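Local coordinates for protein abietadiene synthase, chloroplastic (Abies grandis, PDB 3S9V) that is a large, mainly helical member of the plant terpene synthase family, with a metal-binding domain of that family, at residues D72-P77 with T116-G121; R371-S376 with E385-T390. All coordinates share one frame; numbering follows the deposited sequence.

Interaction 1 (D72-P77 with T116-G121)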
ATOM      1  N   ASP A  72      -1.707  17.628  50.170  1.00 40.92           N
ATOM      2  CA  ASP A  72      -1.512  16.181  50.135  1.00 42.78           C
ATOM      3  C   ASP A  72      -2.573  15.475  49.292  1.00 43.35           C
ATOM      4  O   ASP A  72      -3.442  14.767  49.809  1.00 43.28           O
ATOM      5  CB  ASP A  72      -1.519  15.600  51.547  1.00 44.54           C
ATOM      6  CG  ASP A  72      -1.567  14.088  51.544  1.00 51.66           C
ATOM      7  OD1 ASP A  72      -0.754  13.469  50.825  1.00 47.56           O
ATOM      8  OD2 ASP A  72      -2.423  13.521  52.257  1.00 57.48           O
ATOM      9  N   ASN A  73      -2.492  15.674  47.983  1.00 40.69           N
ATOM     10  CA  ASN A  73      -3.433  15.068  47.056  1.00 36.09           C
ATOM     11  C   ASN A  73      -2.769  14.921  45.697  1.00 34.14           C
ATOM     12  O   ASN A  73      -1.786  15.605  45.398  1.00 34.87           O
ATOM     13  CB  ASN A  73      -4.670  15.953  46.886  1.00 30.07           C
ATOM     14  CG  ASN A  73      -5.372  16.242  48.192  1.00 41.72           C
ATOM     15  OD1 ASN A  73      -5.296  17.354  48.716  1.00 32.69           O
ATOM     16  ND2 ASN A  73      -6.065  15.238  48.729  1.00 37.22           N
ATOM     17  N   PRO A  74      -3.284  14.014  44.858  1.00 29.55           N
ATOM     18  CA  PRO A  74      -2.658  13.882  43.544  1.00 26.02           C
ATOM     19  C   PRO A  74      -3.040  15.166  42.821  1.00 24.64           C
ATOM     20  O   PRO A  74      -4.078  15.756  43.123  1.00 21.74           O
ATOM     21  CB  PRO A  74      -3.359  12.663  42.945  1.00 23.44           C
ATOM     22  CG  PRO A  74      -3.790  11.875  44.145  1.00 31.38           C
ATOM     23  CD  PRO A  74      -4.281  12.953  45.077  1.00 27.64           C
ATOM     24  N   HIS A  75      -2.209  15.614  41.887  1.00 24.55           N
ATOM     25  CA  HIS A  75      -2.522  16.824  41.141  1.00 23.53           C
ATOM     26  C   HIS A  75      -3.707  16.545  40.215  1.00 29.00           C
ATOM     27  O   HIS A  75      -4.494  17.441  39.918  1.00 33.21           O
ATOM     28  CB  HIS A  75      -1.311  17.272  40.330  1.00 21.44           C
ATOM     29  CG  HIS A  75      -1.519  18.561  39.598  1.00 27.11           C
ATOM     30  ND1 HIS A  75      -1.685  19.766  40.246  1.00 33.66           N
ATOM     31  CD2 HIS A  75      -1.576  18.835  38.273  1.00 32.57           C
ATOM     32  CE1 HIS A  75      -1.833  20.728  39.350  1.00 29.79           C
ATOM     33  NE2 HIS A  75      -1.769  20.188  38.146  1.00 32.69           N
ATOM     34  N   PHE A  76      -3.824  15.298  39.762  1.00 29.58           N
ATOM     35  CA  PHE A  76      -4.919  14.874  38.887  1.00 29.20           C
ATOM     36  C   PHE A  76      -5.707  13.757  39.575  1.00 29.20           C
ATOM     37  O   PHE A  76      -5.593  12.592  39.196  1.00 29.10           O
ATOM     38  CB  PHE A  76      -4.382  14.332  37.561  1.00 29.43           C
ATOM     39  CG  PHE A  76      -3.608  15.333  36.752  1.00 29.48           C
ATOM     40  CD1 PHE A  76      -2.237  15.181  36.565  1.00 25.17           C
ATOM     41  CD2 PHE A  76      -4.253  16.411  36.146  1.00 24.84           C
ATOM     42  CE1 PHE A  76      -1.512  16.089  35.782  1.00 29.92           C
ATOM     43  CE2 PHE A  76      -3.540  17.323  35.363  1.00 27.33           C
ATOM     44  CZ  PHE A  76      -2.168  17.162  35.180  1.00 27.19           C
ATOM     45  N   PRO A  77      -6.534  14.101  40.578  1.00 30.32           N
ATOM     46  CA  PRO A  77      -7.342  13.129  41.332  1.00 29.70           C
ATOM     47  C   PRO A  77      -8.143  12.147  40.477  1.00 26.29           C
ATOM     48  O   PRO A  77      -8.353  10.994  40.864  1.00 24.14           O
ATOM     49  CB  PRO A  77      -8.257  14.017  42.180  1.00 24.96           C
ATOM     50  CG  PRO A  77      -7.462  15.260  42.352  1.00 31.03           C
ATOM     51  CD  PRO A  77      -6.881  15.476  40.975  1.00 27.41           C
ATOM     52  N   THR A 116      -0.183   2.765  46.387  1.00 22.51           N
ATOM     53  CA  THR A 116       0.546   2.676  47.638  1.00 19.58           C
ATOM     54  C   THR A 116       1.020   4.076  48.041  1.00 23.41           C
ATOM     55  O   THR A 116       0.930   4.461  49.205  1.00 24.71           O
ATOM     56  CB  THR A 116       1.787   1.742  47.510  1.00 18.58           C
ATOM     57  OG1 THR A 116       1.360   0.392  47.287  1.00 20.34           O
ATOM     58  CG2 THR A 116       2.622   1.788  48.779  1.00 11.37           C
ATOM     59  N   LEU A 117       1.521   4.840  47.075  1.00 26.32           N
ATOM     60  CA  LEU A 117       2.015   6.182  47.352  1.00 28.62           C
ATOM     61  C   LEU A 117       0.894   7.098  47.838  1.00 31.28           C
ATOM     62  O   LEU A 117       1.133   8.025  48.604  1.00 32.83           O
ATOM     63  CB  LEU A 117       2.675   6.783  46.102  1.00 29.91           C
ATOM     64  CG  LEU A 117       3.957   6.119  45.571  1.00 34.90           C
ATOM     65  CD1 LEU A 117       4.430   6.847  44.316  1.00 38.46           C
ATOM     66  CD2 LEU A 117       5.050   6.153  46.631  1.00 28.27           C
ATOM     67  N   TRP A 118      -0.330   6.845  47.396  1.00 29.63           N
ATOM     68  CA  TRP A 118      -1.439   7.683  47.829  1.00 29.51           C
ATOM     69  C   TRP A 118      -2.217   7.057  48.983  1.00 27.52           C
ATOM     70  O   TRP A 118      -3.285   7.542  49.371  1.00 25.39           O
ATOM     71  CB  TRP A 118      -2.356   7.994  46.640  1.00 27.57           C
ATOM     72  CG  TRP A 118      -1.710   8.953  45.687  1.00 26.01           C
ATOM     73  CD1 TRP A 118      -1.431   8.739  44.370  1.00 27.93           C
ATOM     74  CD2 TRP A 118      -1.200  10.258  46.000  1.00 23.72           C
ATOM     75  NE1 TRP A 118      -0.773   9.825  43.843  1.00 24.91           N
ATOM     76  CE2 TRP A 118      -0.619  10.772  44.822  1.00 26.28           C
ATOM     77  CE3 TRP A 118      -1.176  11.041  47.164  1.00 26.41           C
ATOM     78  CZ2 TRP A 118      -0.016  12.041  44.771  1.00 27.76           C
ATOM     79  CZ3 TRP A 118      -0.576  12.308  47.116  1.00 26.68           C
ATOM     80  CH2 TRP A 118      -0.005  12.792  45.926  1.00 27.00           C
ATOM     81  N   ARG A 119      -1.662   5.976  49.526  1.00 24.84           N
ATOM     82  CA  ARG A 119      -2.256   5.274  50.656  1.00 27.79           C
ATOM     83  C   ARG A 119      -3.723   4.988  50.395  1.00 32.50           C
ATOM     84  O   ARG A 119      -4.561   5.134  51.282  1.00 38.28           O
ATOM     85  CB  ARG A 119      -2.109   6.133  51.915  1.00 29.83           C
ATOM     86  CG  ARG A 119      -0.719   6.743  52.072  1.00 37.77           C
ATOM     87  CD  ARG A 119      -0.739   7.939  53.011  1.00 49.83           C
ATOM     88  NE  ARG A 119       0.100   9.035  52.526  1.00 54.85           N
ATOM     89  CZ  ARG A 119      -0.112   9.702  51.394  1.00 55.18           C
ATOM     90  NH1 ARG A 119      -1.139   9.391  50.616  1.00 59.99           N
ATOM     91  NH2 ARG A 119       0.702  10.685  51.036  1.00 52.48           N
ATOM     92  N   THR A 120      -4.036   4.574  49.174  1.00 33.92           N
ATOM     93  CA  THR A 120      -5.417   4.301  48.821  1.00 32.48           C
ATOM     94  C   THR A 120      -5.591   2.967  48.088  1.00 33.08           C
ATOM     95  O   THR A 120      -4.613   2.322  47.706  1.00 30.60           O
ATOM     96  CB  THR A 120      -5.988   5.468  47.977  1.00 32.27           C
ATOM     97  OG1 THR A 120      -7.391   5.272  47.772  1.00 37.70           O
ATOM     98  CG2 THR A 120      -5.283   5.557  46.632  1.00 31.54           C
ATOM     99  N   GLY A 121      -6.846   2.551  47.933  1.00 35.05           N
ATOM    100  CA  GLY A 121      -7.166   1.303  47.262  1.00 35.31           C
ATOM    101  C   GLY A 121      -6.470   0.073  47.820  1.00 35.91           C
ATOM    102  O   GLY A 121      -5.928  -0.729  47.056  1.00 33.51           O
TER

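Interaction 2 (R371-S376 with E385-T390)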
ATOM      1  N   ARG A 371       6.878  -0.558  -0.452  1.00 18.41           N
ATOM      2  CA  ARG A 371       5.746  -0.150  -1.277  1.00 22.60           C
ATOM      3  C   ARG A 371       6.020   1.250  -1.831  1.00 22.13           C
ATOM      4  O   ARG A 371       5.785   1.525  -3.007  1.00 23.53           O
ATOM      5  CB  ARG A 371       4.455  -0.140  -0.447  1.00 17.29           C
ATOM      6  CG  ARG A 371       4.004  -1.522   0.017  1.00 20.84           C
ATOM      7  CD  ARG A 371       2.912  -1.412   1.067  1.00 25.81           C
ATOM      8  NE  ARG A 371       1.675  -0.890   0.500  1.00 23.99           N
ATOM      9  CZ  ARG A 371       0.740  -0.251   1.191  1.00 19.61           C
ATOM     10  NH1 ARG A 371       0.885  -0.040   2.495  1.00 18.09           N
ATOM     11  NH2 ARG A 371      -0.344   0.187   0.568  1.00 31.08           N
ATOM     12  N   CYS A 372       6.534   2.121  -0.972  1.00 22.90           N
ATOM     13  CA  CYS A 372       6.850   3.489  -1.356  1.00 23.57           C
ATOM     14  C   CYS A 372       7.957   3.582  -2.419  1.00 23.50           C
ATOM     15  O   CYS A 372       7.846   4.347  -3.375  1.00 23.72           O
ATOM     16  CB  CYS A 372       7.251   4.291  -0.104  1.00 20.32           C
ATOM     17  SG  CYS A 372       7.902   5.959  -0.420  1.00 23.22           S
ATOM     18  N   SER A 373       9.011   2.788  -2.269  1.00 21.29           N
ATOM     19  CA  SER A 373      10.140   2.836  -3.206  1.00 22.75           C
ATOM     20  C   SER A 373       9.816   2.531  -4.662  1.00 23.19           C
ATOM     21  O   SER A 373      10.585   2.890  -5.557  1.00 22.82           O
ATOM     22  CB  SER A 373      11.255   1.892  -2.748  1.00 19.22           C
ATOM     23  OG  SER A 373      10.873   0.535  -2.920  1.00 25.49           O
ATOM     24  N   HIS A 374       8.695   1.860  -4.907  1.00 21.37           N
ATOM     25  CA  HIS A 374       8.323   1.522  -6.277  1.00 20.04           C
ATOM     26  C   HIS A 374       7.663   2.676  -7.025  1.00 22.32           C
ATOM     27  O   HIS A 374       7.674   2.703  -8.252  1.00 24.24           O
ATOM     28  CB  HIS A 374       7.393   0.305  -6.295  1.00 16.26           C
ATOM     29  CG  HIS A 374       8.095  -0.994  -6.047  1.00 26.03           C
ATOM     30  ND1 HIS A 374       8.795  -1.661  -7.030  1.00 24.53           N
ATOM     31  CD2 HIS A 374       8.256  -1.720  -4.913  1.00 21.97           C
ATOM     32  CE1 HIS A 374       9.359  -2.739  -6.514  1.00 18.90           C
ATOM     33  NE2 HIS A 374       9.049  -2.797  -5.231  1.00 22.84           N
ATOM     34  N   VAL A 375       7.090   3.630  -6.295  1.00 22.04           N
ATOM     35  CA  VAL A 375       6.422   4.755  -6.942  1.00 19.82           C
ATOM     36  C   VAL A 375       7.422   5.890  -7.082  1.00 21.59           C
ATOM     37  O   VAL A 375       7.266   6.965  -6.505  1.00 23.76           O
ATOM     38  CB  VAL A 375       5.189   5.210  -6.125  1.00 18.64           C
ATOM     39  CG1 VAL A 375       4.355   6.173  -6.937  1.00 22.75           C
ATOM     40  CG2 VAL A 375       4.350   3.997  -5.736  1.00 18.01           C
ATOM     41  N   SER A 376       8.453   5.630  -7.878  1.00 18.08           N
ATOM     42  CA  SER A 376       9.523   6.577  -8.089  1.00 21.69           C
ATOM     43  C   SER A 376       9.519   7.227  -9.461  1.00 25.09           C
ATOM     44  O   SER A 376       8.922   6.715 -10.417  1.00 19.00           O
ATOM     45  CB  SER A 376      10.856   5.869  -7.901  1.00 25.99           C
ATOM     46  OG  SER A 376      10.957   4.809  -8.839  1.00 29.17           O
ATOM     47  N   GLU A 385      17.692   2.852  -3.915  1.00 18.61           N
ATOM     48  CA  GLU A 385      18.414   2.292  -2.773  1.00 20.13           C
ATOM     49  C   GLU A 385      17.423   1.727  -1.751  1.00 21.19           C
ATOM     50  O   GLU A 385      17.677   0.684  -1.158  1.00 21.87           O
ATOM     51  CB  GLU A 385      19.279   3.361  -2.097  1.00 10.67           C
ATOM     52  CG  GLU A 385      20.211   4.106  -3.038  1.00 25.89           C
ATOM     53  CD  GLU A 385      21.120   5.089  -2.313  1.00 36.28           C
ATOM     54  OE1 GLU A 385      20.609   5.964  -1.575  1.00 33.72           O
ATOM     55  OE2 GLU A 385      22.352   4.991  -2.487  1.00 41.69           O
ATOM     56  N   ALA A 386      16.300   2.419  -1.548  1.00 19.98           N
ATOM     57  CA  ALA A 386      15.292   1.966  -0.592  1.00 22.68           C
ATOM     58  C   ALA A 386      14.717   0.649  -1.074  1.00 25.29           C
ATOM     59  O   ALA A 386      14.510  -0.267  -0.288  1.00 29.37           O
ATOM     60  CB  ALA A 386      14.173   3.004  -0.441  1.00 14.06           C
ATOM     61  N   LYS A 387      14.465   0.561  -2.376  1.00 25.22           N
ATOM     62  CA  LYS A 387      13.924  -0.655  -2.967  1.00 28.94           C
ATOM     63  C   LYS A 387      14.872  -1.834  -2.727  1.00 27.26           C
ATOM     64  O   LYS A 387      14.446  -2.911  -2.314  1.00 25.99           O
ATOM     65  CB  LYS A 387      13.711  -0.458  -4.476  1.00 34.33           C
ATOM     66  CG  LYS A 387      13.191  -1.695  -5.211  1.00 35.47           C
ATOM     67  CD  LYS A 387      13.329  -1.569  -6.731  1.00 33.13           C
ATOM     68  CE  LYS A 387      12.405  -0.501  -7.306  1.00 43.79           C
ATOM     69  NZ  LYS A 387      12.513  -0.388  -8.796  1.00 42.17           N
ATOM     70  N   LEU A 388      16.160  -1.629  -2.977  1.00 28.20           N
ATOM     71  CA  LEU A 388      17.143  -2.697  -2.791  1.00 30.02           C
ATOM     72  C   LEU A 388      17.271  -3.160  -1.339  1.00 25.63           C
ATOM     73  O   LEU A 388      17.222  -4.357  -1.065  1.00 26.46           O
ATOM     74  CB  LEU A 388      18.509  -2.255  -3.321  1.00 33.33           C
ATOM     75  CG  LEU A 388      18.555  -1.974  -4.824  1.00 42.64           C
ATOM     76  CD1 LEU A 388      19.936  -1.472  -5.211  1.00 42.16           C
ATOM     77  CD2 LEU A 388      18.207  -3.242  -5.596  1.00 45.57           C
ATOM     78  N   CYS A 389      17.433  -2.213  -0.418  1.00 24.54           N
ATOM     79  CA  CYS A 389      17.570  -2.524   1.006  1.00 22.01           C
ATOM     80  C   CYS A 389      16.350  -3.263   1.542  1.00 23.45           C
ATOM     81  O   CYS A 389      16.485  -4.293   2.189  1.00 25.53           O
ATOM     82  CB  CYS A 389      17.779  -1.238   1.822  1.00 19.74           C
ATOM     83  SG  CYS A 389      17.568  -1.412   3.628  0.48  6.75           S
ATOM     84  N   THR A 390      15.163  -2.734   1.271  1.00 22.74           N
ATOM     85  CA  THR A 390      13.942  -3.363   1.752  1.00 23.14           C
ATOM     86  C   THR A 390      13.737  -4.752   1.160  1.00 25.08           C
ATOM     87  O   THR A 390      13.280  -5.656   1.854  1.00 26.51           O
ATOM     88  CB  THR A 390      12.683  -2.483   1.484  1.00 20.03           C
ATOM     89  OG1 THR A 390      12.566  -2.185   0.084  1.00 21.86           O
ATOM     90  CG2 THR A 390      12.762  -1.194   2.284  1.00 17.85           C
TER

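Interaction 1 (D72-P77 with T116-G121)
A proline–tryptophan CH-pi contact and a neighbouring salt bridge fasten an irregular loop to the Schellman motif that ends helix 101-117. Pro74 CG lies over one face of the indole, 3.5 Å from the centroid of the five-membered ring of Trp118 and only 14° off the ring normal. Proline suits this place because its compact, puckered ring carries C-H groups polarised by the adjacent amide nitrogen, and Trp118 offers them a broad, electron-rich face. The contact spreads along the same backbone, with Pro74 CA 3.4 Å from Trp118 CZ2 and Asn73 O 3.4 Å from Trp118 CH2, the oxygen approaching obliquely.

At the far rim of the indole, Asp72 OD1 sits near the ring plane, and the same oxygen meets Arg119 NH2 at 3.1 Å. Arg119 is long and bent at chi3, so its tip reaches the short Asp72, whose CG is anti to the backbone N (chi1 170°). The two meet tip to tip with carboxylate and guanidinium planes 89° apart, a single-atom meeting and not a two-pronged pairing.

Further out, the helix end sets the geometry. Arg119, with its positive phi, is the C-prime residue of the Schellman motif, which turns the chain just after Trp118. The indole N-H, at Trp118 NE1, is hydrogen-bonded to Ala63 O, while Val80 of helix 77-85 touches both Pro74 and Trp118. Backbone hydrogen bonds between Asn73 and Ala67 and between His75 and Ile65 hold the chain that carries the proline. Within the motif, Arg119 N donates to Thr116 O at 3.0 Å.

Interaction 2 (R371-S376 with E385-T390)
A helical hairpin within the terpene synthase N-terminal domain brings the end of helix 363-373 against the roughly antiparallel helix 381-397. The backbones come close at Ser373 and Lys387, whose CA atoms are 5.2 Å apart. The small Ser373 and Ala386 allow this approach, while Lys387 runs out along the interface. Ser373 CB rests 3.9 Å from Ala386 CB, and Ser373 OG lies 3.3 Å from Lys387 CA. OG occupies the crowded position between backbone N and carbonyl carbon (chi1 71°), where it hydrogen-bonds back to Asn370 O, so a buried hydroxyl is satisfied within its own helix.

Lys387 leaves its helix with CG anti to the backbone N (chi1 178°) and bends at chi3, crossing the His374 side chain at about a right angle. Its methylene CE lies 3.8 Å from His374 ND1, approaching obliquely, while NZ stays 4.3 Å from the same nitrogen; a nearby ammonium would probably disfavour protonation of the imidazole. Pro424 and Trp425 also touch His374. One turn on, Thr390 OG1 pairs with Asn370 ND2, a polar link between the helices. Such packing of consecutive helices is consistent with the alpha-alpha barrel architecture of the six-hairpin clan.

How the interactions relate
Along the chain from the N terminus, interaction 1 comes first. It closes a loop of 38 intervening residues, mostly helical, bringing the approach to helix 77-85 back against the end of helix 101-117. Interaction 2 opens only after it has closed, so the two are in series and neither encloses nor crosses the other. It spans just eight residues and closes the short turn between helices 363-373 and 381-397. Their centres are about 52 Å apart and their nearest atoms about 37 Å, so they do not meet. Interaction 1 is a surface contact at the periphery, whereas interaction 2 is buried near the centre of the chain, where Ser376 also bonds Glu728 and Asn731 of helix 712-736.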